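Local atomic coordinates of acetyl transferase (Salmonella typhimurium, PDB entry 1Z9U), a protein that probably transfers an acetyl group from acetyl-coenzyme A to the N-terminal serine of the ribosomal protein L7/L12. Residues R129-C134 with V169-R174; W34-L39 with Y161-Y166; E77-L82 with Y98-S103. One frame throughout, in Å; residues are numbered along the deposited sequence.

Overall arrangement
All three contacts reach one mixed beta sheet of a GNAT acetyltransferase. Interaction 3, the earlier closed along the chain, pairs the strands 77-88 and 93-100; interaction 1 pairs 129-135 with 165-175, and 129-135 runs parallel beside 93-100. The two contacts nevertheless lie on opposite sides of the chain's centre, their centres about 20 Å apart. Along the chain interaction 2 encloses interaction 3 and interleaves with interaction 1; it brings the turn at the end of helix 32-35 to the hairpin between strands 151-162 and 165-175. It touches interaction 1 through Leu39 and interaction 3 through Trp34 and Leu35. Together the contacts bring in Ser38, Tyr98, Leu100 and Cys134, all of which bind CoA in this protein.

Interaction 1. Residues R129-C134 with V169-R174; sequences RFVIKC and VNMYAR
Phe130 and Arg174 exchange two backbone hydrogen bonds, Phe130 N to Arg174 O at 2.9 Å and Arg174 N to Phe130 O at 2.8 Å. Ile132 with Tyr172 and Cys134 with Asn170 repeat the exchange, giving six bonds along antiparallel strands whose axes come within 4.6 Å. Between these pairs CA-H...O contacts fill in, such as Val131 CA to Tyr172 O. The polar ends of the side chains look outside the two segments: Arg129 NH2 forms a salt bridge with Glu153, while Tyr172 OH and Asn170 ND2 both bond Asn142 OD1.

Strand 129-135 has a parallel neighbour, 93-100, on its other edge. The two are joined by backbone bonds from Arg129 and Val131, and in the GNAT fold such a pair splays apart further on to admit the cofactor. Cys134, which has been seen covalently linked to CoA in this protein, is near that end. Its SG stands between backbone N and carbonyl carbon (chi1 62°), a torsion that sends the sulfur to the edge of the Tyr172 ring, 4.0 Å from CE2. The line from SG to the ring centroid lies 78° off the normal, a sulfur-aromatic contact made in the rim. Ile132 O meets the same ring in its plane at another part of the edge.

Val131, Lys133, Met171 and Ala173 share the other face. Val131 CG1 packs 3.8 Å from Met171 CG, the two side chains slanting across each other, whereas Lys133 and Met171 run side by side, with Lys133 CD 4.1 Å from Met171 CE. The extended Arg129 chain carries its guanidinium to Ala173, Arg129 NH1 lying 3.4 Å from Ala173 CB. Met156 of the second subunit packs on both Arg129 and Met171.

Interaction 2. Residues W34-L39 with Y161-Y166; sequences WLQQSL and YLNGDY. With SO4 (sulfate ion), chain I; SO4 (sulfate ion), chain J.
The tip of the beta hairpin joining strands 151-162 and 165-175, a type I' turn from Leu162 to Asp165, meets the type I turn from Leu35 to Ser38, next to helix 32-35, through Asn163 and Gln36. Asn163 and Gly164 hold the two positive-phi positions of the hairpin turn, a familiar Asn-Gly pairing. Asn163 ND2 gives a hydrogen bond to Gln36 O at 3.0 Å. The acceptor lies near the amide plane of Asn163, but the donor approaches from 49° above the carbonyl plane of Gln36. The same nitrogen bonds O4 of a sulfate at 3.0 Å and 171°, and this ion is also held by Arg135 NH1. At the opposite end of the amide, Asn163 OD1 accepts a water bond of 2.8 Å, and that water reaches Gln36 NE2 only weakly.

Leu162 supplies the apolar part. With CG opposite its backbone N (chi1 -166°), the side chain reaches across so that CD2 sits against two successive carbonyl oxygens, 3.3 Å from Gln37 O and 3.5 Å from Gln36 O. Arg135 and Gln43 also touch this leucine.

Just past the Leu35-Ser38 turn a second sulfate is gripped by Leu39 N, which points almost straight at its O4 (2.7 Å). Ser38 OG bonds that oxygen only weakly, its stronger partner being Asp40 N, while Arg135 N and Ser141 OG also hold the ion. Both sulfates probably come from the crystallisation liquor; the second lies beside Ser38, which binds CoA in this protein, so it may mark part of the cofactor pocket. A loop after the first helices facing the hairpin of the last two strands is characteristic of GNAT N-terminal acetyltransferases, where these two elements probably flank the entrance for the acceptor peptide.

Interaction 3. Residues E77-L82 with Y98-S103; sequences EMAGVL and YWLDES
Val81 and Trp99 form the middle, hydrogen-bonded pair where segments 77-82 and 98-100 run antiparallel, the segment axes approaching to 4.7 Å at 168°. Val81 N bonds Trp99 O at 2.9 Å, and Trp99 N returns the bond to Val81 O at 3.0 Å. Non-hydrogen-bonded pairs flank it, Gly80 with Leu100 and Leu82 with Tyr98. Past the end of strand 93-100, Asp101 N still reaches Ala79 O at 2.8 Å. Gly80 CA lies 3.3 Å from Trp99 O, and with no side chain on this glycine Leu100 CD2 can lie close by, against Ala79 O.

These strands are the beta hairpin 77-88/93-100 of the GNAT sheet. Tyr98 and Leu100, both seen to bind CoA, lie on the face packed by Met110 of helix 109-123, and the CoA-binding loop around Gly106 and Gly108 follows soon after. Asp101 shapes the exit from the strand: its OD2 takes bonds from Ser103 OG, nearly along the C-O axis at 2.7 Å, and from Ser103 N, which comes from above the carboxylate plane. The latter makes an Asx turn.

Val81 and Trp99 occupy the opposite face. A chi1 of 57° puts Trp99 CG in the gap flanked by N and C, and the indole is turned back toward Val81, whose CG2 comes in aslant, 3.6 Å from Trp99 NE1 and 3.7 Å from CE2. Leu35 packs on the indole, and Trp34 on the CB of Trp99; Leu71 packs on Val81. On the face of Tyr98 and Leu100, Leu82 CD1 meets Tyr98 CB rather than the ring, which leads away from strand 77-88; Met110 also packs on Tyr98.

Interaction 1. Residues R129-C134 with V169-R174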
loop_
_atom_site.group_PDB
_atom_site.type_symbol
_atom_site.label_atom_id
_atom_site.label_comp_id
_atom_site.label_asym_id
_atom_site.label_seq_id
_atom_site.Cartn_x
_atom_site.Cartn_y
_atom_site.Cartn_z
ATOM N N ARG B 129 -11.481 4.960 7.479
ATOM C CA ARG B 129 -10.370 5.762 6.987
ATOM C C ARG B 129 -10.337 5.681 5.468
ATOM O O ARG B 129 -10.180 4.607 4.898
ATOM C CB ARG B 129 -9.044 5.285 7.616
ATOM C CG ARG B 129 -7.797 5.934 7.013
ATOM C CD ARG B 129 -6.463 5.547 7.706
ATOM N NE ARG B 129 -5.368 5.915 6.803
ATOM C CZ ARG B 129 -4.788 7.116 6.748
ATOM N NH1 ARG B 129 -5.135 8.090 7.588
ATOM N NH2 ARG B 129 -3.843 7.342 5.846
ATOM N N PHE B 130 -10.504 6.823 4.822
ATOM C CA PHE B 130 -10.577 6.899 3.358
ATOM C C PHE B 130 -9.402 7.717 2.858
ATOM O O PHE B 130 -9.106 8.793 3.393
ATOM C CB PHE B 130 -11.913 7.518 2.911
ATOM C CG PHE B 130 -13.122 6.786 3.431
ATOM C CD1 PHE B 130 -13.672 5.732 2.711
ATOM C CD2 PHE B 130 -13.707 7.147 4.642
ATOM C CE1 PHE B 130 -14.789 5.046 3.184
ATOM C CE2 PHE B 130 -14.826 6.460 5.137
ATOM C CZ PHE B 130 -15.364 5.408 4.407
ATOM N N VAL B 131 -8.716 7.183 1.854
ATOM C CA VAL B 131 -7.445 7.727 1.422
ATOM C C VAL B 131 -7.500 7.999 -0.073
ATOM O O VAL B 131 -7.976 7.168 -0.852
ATOM C CB VAL B 131 -6.277 6.739 1.700
ATOM C CG1 VAL B 131 -4.922 7.363 1.350
ATOM C CG2 VAL B 131 -6.296 6.246 3.143
ATOM N N ILE B 132 -7.033 9.179 -0.450
ATOM C CA ILE B 132 -6.801 9.505 -1.848
ATOM C C ILE B 132 -5.304 9.742 -2.050
ATOM O O ILE B 132 -4.708 10.590 -1.383
ATOM C CB ILE B 132 -7.609 10.754 -2.305
ATOM C CG1 ILE B 132 -9.106 10.435 -2.345
ATOM C CG2 ILE B 132 -7.120 11.236 -3.684
ATOM C CD1 ILE B 132 -9.993 11.645 -2.663
ATOM N N LYS B 133 -4.711 8.973 -2.958
ATOM C CA LYS B 133 -3.364 9.251 -3.456
ATOM C C LYS B 133 -3.466 9.789 -4.871
ATOM O O LYS B 133 -4.050 9.148 -5.749
ATOM C CB LYS B 133 -2.509 7.987 -3.455
ATOM C CG LYS B 133 -2.156 7.486 -2.062
ATOM C CD LYS B 133 -1.819 5.995 -2.059
ATOM C CE LYS B 133 -0.452 5.722 -2.644
ATOM N NZ LYS B 133 -0.058 4.282 -2.505
ATOM N N CYS B 134 -2.921 10.976 -5.102
ATOM C CA CYS B 134 -2.886 11.494 -6.453
ATOM C C CYS B 134 -1.591 12.243 -6.736
ATOM O O CYS B 134 -0.945 12.764 -5.819
ATOM C CB CYS B 134 -4.102 12.385 -6.721
ATOM S SG CYS B 134 -4.187 13.827 -5.663
ATOM N N VAL B 169 3.605 11.972 -5.319
ATOM C CA VAL B 169 2.178 11.872 -5.056
ATOM C C VAL B 169 1.802 12.344 -3.653
ATOM O O VAL B 169 2.462 12.010 -2.668
ATOM C CB VAL B 169 1.553 10.471 -5.438
ATOM C CG1 VAL B 169 2.515 9.596 -6.235
ATOM C CG2 VAL B 169 0.948 9.748 -4.254
ATOM N N ASN B 170 0.747 13.151 -3.595
ATOM C CA ASN B 170 0.142 13.589 -2.347
ATOM C C ASN B 170 -0.753 12.495 -1.787
ATOM O O ASN B 170 -1.455 11.824 -2.541
ATOM C CB ASN B 170 -0.713 14.831 -2.599
ATOM C CG ASN B 170 0.117 16.092 -2.707
ATOM O OD1 ASN B 170 1.219 16.174 -2.165
ATOM N ND2 ASN B 170 -0.414 17.084 -3.390
ATOM N N MET B 171 -0.721 12.324 -0.469
ATOM C CA MET B 171 -1.612 11.402 0.199
ATOM C C MET B 171 -2.566 12.200 1.066
ATOM O O MET B 171 -2.139 12.978 1.916
ATOM C CB MET B 171 -0.845 10.377 1.058
ATOM C CG MET B 171 -1.785 9.477 1.917
ATOM S SD MET B 171 -0.966 8.231 2.985
ATOM C CE MET B 171 -0.641 6.953 1.770
ATOM N N TYR B 172 -3.860 11.995 0.834
ATOM C CA TYR B 172 -4.907 12.659 1.590
ATOM C C TYR B 172 -5.701 11.612 2.340
ATOM O O TYR B 172 -5.881 10.504 1.843
ATOM C CB TYR B 172 -5.863 13.381 0.645
ATOM C CG TYR B 172 -5.310 14.574 -0.100
ATOM C CD1 TYR B 172 -5.388 15.852 0.460
ATOM C CD2 TYR B 172 -4.770 14.439 -1.394
ATOM C CE1 TYR B 172 -4.917 16.966 -0.211
ATOM C CE2 TYR B 172 -4.302 15.559 -2.090
ATOM C CZ TYR B 172 -4.374 16.823 -1.487
ATOM O OH TYR B 172 -3.924 17.959 -2.143
ATOM N N ALA B 173 -6.209 11.966 3.513
ATOM C CA ALA B 173 -7.086 11.059 4.240
ATOM C C ALA B 173 -8.240 11.767 4.906
ATOM O O ALA B 173 -8.151 12.953 5.232
ATOM C CB ALA B 173 -6.314 10.271 5.287
ATOM N N ARG B 174 -9.298 10.996 5.140
ATOM C CA ARG B 174 -10.441 11.419 5.911
ATOM C C ARG B 174 -10.896 10.288 6.838
ATOM O O ARG B 174 -11.081 9.161 6.390
ATOM C CB ARG B 174 -11.582 11.824 4.972
ATOM C CG ARG B 174 -12.765 12.389 5.727
ATOM C CD ARG B 174 -13.834 12.893 4.818
ATOM N NE ARG B 174 -14.949 13.418 5.596
ATOM C CZ ARG B 174 -16.115 13.786 5.075
ATOM N NH1 ARG B 174 -16.325 13.694 3.765
ATOM N NH2 ARG B 174 -17.070 14.253 5.866
#

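Interaction 2. Residues W34-L39 with Y161-Y166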
loop_
_atom_site.group_PDB
_atom_site.type_symbol
_atom_site.label_atom_id
_atom_site.label_comp_id
_atom_site.label_asym_id
_atom_site.label_seq_id
_atom_site.Cartn_x
_atom_site.Cartn_y
_atom_site.Cartn_z
ATOM N N TRP B 34 -6.681 11.611 -21.953
ATOM C CA TRP B 34 -6.354 12.040 -20.586
ATOM C C TRP B 34 -6.266 10.923 -19.520
ATOM O O TRP B 34 -5.568 11.082 -18.503
ATOM C CB TRP B 34 -7.285 13.163 -20.142
ATOM C CG TRP B 34 -8.641 12.686 -19.967
ATOM C CD1 TRP B 34 -9.594 12.583 -20.924
ATOM C CD2 TRP B 34 -9.219 12.207 -18.752
ATOM N NE1 TRP B 34 -10.746 12.075 -20.382
ATOM C CE2 TRP B 34 -10.547 11.838 -19.046
ATOM C CE3 TRP B 34 -8.744 12.061 -17.438
ATOM C CZ2 TRP B 34 -11.412 11.320 -18.081
ATOM C CZ3 TRP B 34 -9.609 11.548 -16.471
ATOM C CH2 TRP B 34 -10.930 11.188 -16.802
ATOM N N LEU B 35 -6.939 9.797 -19.748
ATOM C CA LEU B 35 -6.735 8.608 -18.900
ATOM C C LEU B 35 -5.273 8.149 -18.881
ATOM O O LEU B 35 -4.827 7.479 -17.940
ATOM C CB LEU B 35 -7.642 7.452 -19.338
ATOM C CG LEU B 35 -8.823 6.991 -18.474
ATOM C CD1 LEU B 35 -9.319 8.040 -17.472
ATOM C CD2 LEU B 35 -9.964 6.502 -19.344
ATOM N N GLN B 36 -4.535 8.520 -19.922
ATOM C CA GLN B 36 -3.122 8.178 -20.066
ATOM C C GLN B 36 -2.258 8.763 -18.942
ATOM O O GLN B 36 -1.259 8.157 -18.544
ATOM C CB GLN B 36 -2.612 8.634 -21.442
ATOM C CG GLN B 36 -1.492 7.768 -22.028
ATOM C CD GLN B 36 -1.964 6.385 -22.497
ATOM O OE1 GLN B 36 -3.091 5.953 -22.222
ATOM N NE2 GLN B 36 -1.090 5.689 -23.207
ATOM N N GLN B 37 -2.655 9.928 -18.431
ATOM C CA GLN B 37 -1.982 10.551 -17.287
ATOM C C GLN B 37 -2.499 10.095 -15.912
ATOM O O GLN B 37 -1.911 10.429 -14.878
ATOM C CB GLN B 37 -2.068 12.072 -17.388
ATOM C CG GLN B 37 -1.002 12.669 -18.288
ATOM C CD GLN B 37 -0.882 14.174 -18.141
ATOM O OE1 GLN B 37 0.131 14.680 -17.640
ATOM N NE2 GLN B 37 -1.922 14.904 -18.566
ATOM N N SER B 38 -3.588 9.334 -15.904
ATOM C CA SER B 38 -4.272 8.987 -14.663
ATOM C C SER B 38 -3.598 7.804 -13.981
ATOM O O SER B 38 -3.100 6.899 -14.647
ATOM C CB SER B 38 -5.750 8.672 -14.937
ATOM O OG SER B 38 -6.493 8.519 -13.733
ATOM N N LEU B 39 -3.579 7.822 -12.651
ATOM C CA LEU B 39 -3.199 6.641 -11.865
ATOM C C LEU B 39 -4.342 5.624 -11.746
ATOM O O LEU B 39 -4.109 4.496 -11.334
ATOM C CB LEU B 39 -2.715 7.037 -10.458
ATOM C CG LEU B 39 -1.545 8.017 -10.285
ATOM C CD1 LEU B 39 -1.279 8.284 -8.808
ATOM C CD2 LEU B 39 -0.275 7.521 -10.970
ATOM N N TYR B 161 5.429 5.334 -10.966
ATOM C CA TYR B 161 6.008 5.331 -12.307
ATOM C C TYR B 161 4.885 5.381 -13.333
ATOM O O TYR B 161 3.981 4.539 -13.331
ATOM C CB TYR B 161 6.882 4.099 -12.539
ATOM C CG TYR B 161 7.687 4.151 -13.828
ATOM C CD1 TYR B 161 8.861 4.892 -13.901
ATOM C CD2 TYR B 161 7.268 3.464 -14.971
ATOM C CE1 TYR B 161 9.610 4.950 -15.071
ATOM C CE2 TYR B 161 8.011 3.514 -16.157
ATOM C CZ TYR B 161 9.180 4.260 -16.195
ATOM O OH TYR B 161 9.934 4.331 -17.344
ATOM N N LEU B 162 4.930 6.398 -14.181
ATOM C CA LEU B 162 3.976 6.518 -15.268
ATOM C C LEU B 162 4.632 7.276 -16.417
ATOM O O LEU B 162 5.347 8.266 -16.207
ATOM C CB LEU B 162 2.676 7.204 -14.803
ATOM C CG LEU B 162 1.460 7.094 -15.737
ATOM C CD1 LEU B 162 0.769 5.726 -15.622
ATOM C CD2 LEU B 162 0.463 8.210 -15.468
ATOM N N ASN B 163 4.408 6.774 -17.626
ATOM C CA ASN B 163 4.921 7.395 -18.850
ATOM C C ASN B 163 6.393 7.802 -18.774
ATOM O O ASN B 163 6.735 8.969 -18.955
ATOM C CB ASN B 163 4.025 8.570 -19.249
ATOM C CG ASN B 163 2.600 8.138 -19.493
ATOM O OD1 ASN B 163 2.360 7.110 -20.129
ATOM N ND2 ASN B 163 1.644 8.900 -18.976
ATOM N N GLY B 164 7.250 6.831 -18.470
ATOM C CA GLY B 164 8.697 7.032 -18.485
ATOM C C GLY B 164 9.340 7.777 -17.327
ATOM O O GLY B 164 10.543 8.064 -17.374
ATOM N N ASP B 165 8.571 8.086 -16.283
ATOM C CA ASP B 165 9.102 8.900 -15.179
ATOM C C ASP B 165 8.473 8.578 -13.825
ATOM O O ASP B 165 7.381 8.025 -13.770
ATOM C CB ASP B 165 8.934 10.389 -15.494
ATOM C CG ASP B 165 10.118 11.218 -15.040
ATOM O OD1 ASP B 165 10.832 10.806 -14.087
ATOM O OD2 ASP B 165 10.350 12.286 -15.656
ATOM N N TYR B 166 9.171 8.929 -12.742
ATOM C CA TYR B 166 8.680 8.715 -11.363
ATOM C C TYR B 166 8.069 10.007 -10.821
ATOM O O TYR B 166 8.673 11.083 -10.933
ATOM C CB TYR B 166 9.796 8.187 -10.445
ATOM C CG TYR B 166 10.343 6.856 -10.900
ATOM C CD1 TYR B 166 9.721 5.667 -10.536
ATOM C CD2 TYR B 166 11.465 6.789 -11.725
ATOM C CE1 TYR B 166 10.209 4.438 -10.965
ATOM C CE2 TYR B 166 11.962 5.568 -12.167
ATOM C CZ TYR B 166 11.325 4.397 -11.785
ATOM O OH TYR B 166 11.807 3.184 -12.222
HETATM S S SO4 I . 2.842 12.326 -18.044
HETATM O O1 SO4 I . 1.957 12.471 -19.199
HETATM O O2 SO4 I . 4.203 12.096 -18.523
HETATM O O3 SO4 I . 2.814 13.543 -17.236
HETATM O O4 SO4 I . 2.418 11.186 -17.231
HETATM S S SO4 J . -4.372 10.719 -10.159
HETATM O O1 SO4 J . -5.677 11.337 -9.915
HETATM O O2 SO4 J . -3.295 11.704 -10.056
HETATM O O3 SO4 J . -4.220 9.660 -9.153
HETATM O O4 SO4 J . -4.370 10.117 -11.483
HETATM O O HOH W 1 1.699 7.545 -22.791
#

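Interaction 3. Residues E77-L82 with Y98-S103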
loop_
_atom_site.group_PDB
_atom_site.type_symbol
_atom_site.label_atom_id
_atom_site.label_comp_id
_atom_site.label_asym_id
_atom_site.label_seq_id
_atom_site.Cartn_x
_atom_site.Cartn_y
_atom_site.Cartn_z
ATOM N N GLU B 77 -27.220 6.504 -17.900
ATOM C CA GLU B 77 -26.020 6.498 -18.742
ATOM C C GLU B 77 -24.748 6.324 -17.895
ATOM O O GLU B 77 -24.598 6.969 -16.859
ATOM C CB GLU B 77 -25.962 7.781 -19.590
ATOM C CG GLU B 77 -24.735 7.887 -20.492
ATOM C CD GLU B 77 -24.754 9.106 -21.427
ATOM O OE1 GLU B 77 -25.737 9.885 -21.397
ATOM O OE2 GLU B 77 -23.776 9.276 -22.201
ATOM N N MET B 78 -23.847 5.439 -18.334
ATOM C CA MET B 78 -22.588 5.186 -17.631
ATOM C C MET B 78 -21.660 6.400 -17.745
ATOM O O MET B 78 -21.291 6.800 -18.863
ATOM C CB MET B 78 -21.897 3.932 -18.177
ATOM C CG MET B 78 -20.701 3.469 -17.341
ATOM S SD MET B 78 -19.862 2.032 -18.024
ATOM C CE MET B 78 -18.765 2.821 -19.132
ATOM N N ALA B 79 -21.293 6.971 -16.595
ATOM C CA ALA B 79 -20.610 8.271 -16.536
ATOM C C ALA B 79 -19.143 8.169 -16.135
ATOM O O ALA B 79 -18.336 9.049 -16.469
ATOM C CB ALA B 79 -21.348 9.208 -15.595
ATOM N N GLY B 80 -18.806 7.102 -15.416
ATOM C CA GLY B 80 -17.458 6.908 -14.905
ATOM C C GLY B 80 -17.379 5.763 -13.913
ATOM O O GLY B 80 -18.306 4.951 -13.810
ATOM N N VAL B 81 -16.259 5.704 -13.192
ATOM C CA VAL B 81 -15.946 4.602 -12.283
ATOM C C VAL B 81 -15.542 5.190 -10.935
ATOM O O VAL B 81 -14.785 6.154 -10.885
ATOM C CB VAL B 81 -14.769 3.732 -12.817
ATOM C CG1 VAL B 81 -14.487 2.546 -11.891
ATOM C CG2 VAL B 81 -15.064 3.218 -14.216
ATOM N N LEU B 82 -16.053 4.611 -9.852
ATOM C CA LEU B 82 -15.611 4.978 -8.513
ATOM C C LEU B 82 -15.261 3.707 -7.754
ATOM O O LEU B 82 -16.093 2.797 -7.593
ATOM C CB LEU B 82 -16.676 5.799 -7.771
ATOM C CG LEU B 82 -16.496 6.086 -6.269
ATOM C CD1 LEU B 82 -15.111 6.694 -5.954
ATOM C CD2 LEU B 82 -17.617 6.984 -5.767
ATOM N N TYR B 98 -10.920 6.855 -8.984
ATOM C CA TYR B 98 -12.089 7.224 -9.774
ATOM C C TYR B 98 -11.678 7.869 -11.079
ATOM O O TYR B 98 -10.563 8.371 -11.202
ATOM C CB TYR B 98 -12.999 8.200 -8.992
ATOM C CG TYR B 98 -12.354 9.546 -8.738
ATOM C CD1 TYR B 98 -12.437 10.570 -9.677
ATOM C CD2 TYR B 98 -11.636 9.789 -7.562
ATOM C CE1 TYR B 98 -11.826 11.789 -9.464
ATOM C CE2 TYR B 98 -11.031 11.012 -7.334
ATOM C CZ TYR B 98 -11.135 12.006 -8.288
ATOM O OH TYR B 98 -10.534 13.221 -8.077
ATOM N N TRP B 99 -12.588 7.883 -12.043
ATOM C CA TRP B 99 -12.491 8.821 -13.172
ATOM C C TRP B 99 -13.867 9.034 -13.772
ATOM O O TRP B 99 -14.737 8.182 -13.619
ATOM C CB TRP B 99 -11.504 8.325 -14.229
ATOM C CG TRP B 99 -11.824 6.971 -14.762
ATOM C CD1 TRP B 99 -11.483 5.773 -14.206
ATOM C CD2 TRP B 99 -12.543 6.669 -15.962
ATOM N NE1 TRP B 99 -11.942 4.743 -14.986
ATOM C CE2 TRP B 99 -12.597 5.263 -16.071
ATOM C CE3 TRP B 99 -13.141 7.452 -16.964
ATOM C CZ2 TRP B 99 -13.231 4.615 -17.143
ATOM C CZ3 TRP B 99 -13.774 6.811 -18.022
ATOM C CH2 TRP B 99 -13.819 5.404 -18.100
ATOM N N LEU B 100 -14.075 10.189 -14.411
ATOM C CA LEU B 100 -15.312 10.473 -15.132
ATOM C C LEU B 100 -15.043 10.718 -16.604
ATOM O O LEU B 100 -14.022 11.298 -16.976
ATOM C CB LEU B 100 -16.025 11.715 -14.582
ATOM C CG LEU B 100 -16.856 11.668 -13.297
ATOM C CD1 LEU B 100 -17.372 13.073 -12.987
ATOM C CD2 LEU B 100 -18.009 10.644 -13.348
ATOM N N ASP B 101 -15.982 10.275 -17.427
ATOM C CA ASP B 101 -16.025 10.633 -18.827
ATOM C C ASP B 101 -16.040 12.174 -18.926
ATOM O O ASP B 101 -16.704 12.850 -18.132
ATOM C CB ASP B 101 -17.271 10.004 -19.457
ATOM C CG ASP B 101 -17.568 10.532 -20.850
ATOM O OD1 ASP B 101 -16.863 10.156 -21.808
ATOM O OD2 ASP B 101 -18.527 11.313 -20.986
ATOM N N GLU B 102 -15.274 12.706 -19.875
ATOM C CA GLU B 102 -15.102 14.151 -20.072
ATOM C C GLU B 102 -16.398 14.972 -20.073
ATOM O O GLU B 102 -16.413 16.104 -19.600
ATOM C CB GLU B 102 -14.350 14.414 -21.379
ATOM C CG GLU B 102 -12.829 14.322 -21.264
ATOM C CD GLU B 102 -12.127 14.468 -22.628
ATOM O OE1 GLU B 102 -11.455 15.507 -22.848
ATOM O OE2 GLU B 102 -12.268 13.547 -23.479
ATOM N N SER B 103 -17.475 14.395 -20.599
ATOM C CA SER B 103 -18.743 15.106 -20.740
ATOM C C SER B 103 -19.558 15.148 -19.444
ATOM O O SER B 103 -20.580 15.835 -19.365
ATOM C CB SER B 103 -19.573 14.507 -21.887
ATOM O OG SER B 103 -20.211 13.308 -21.485
#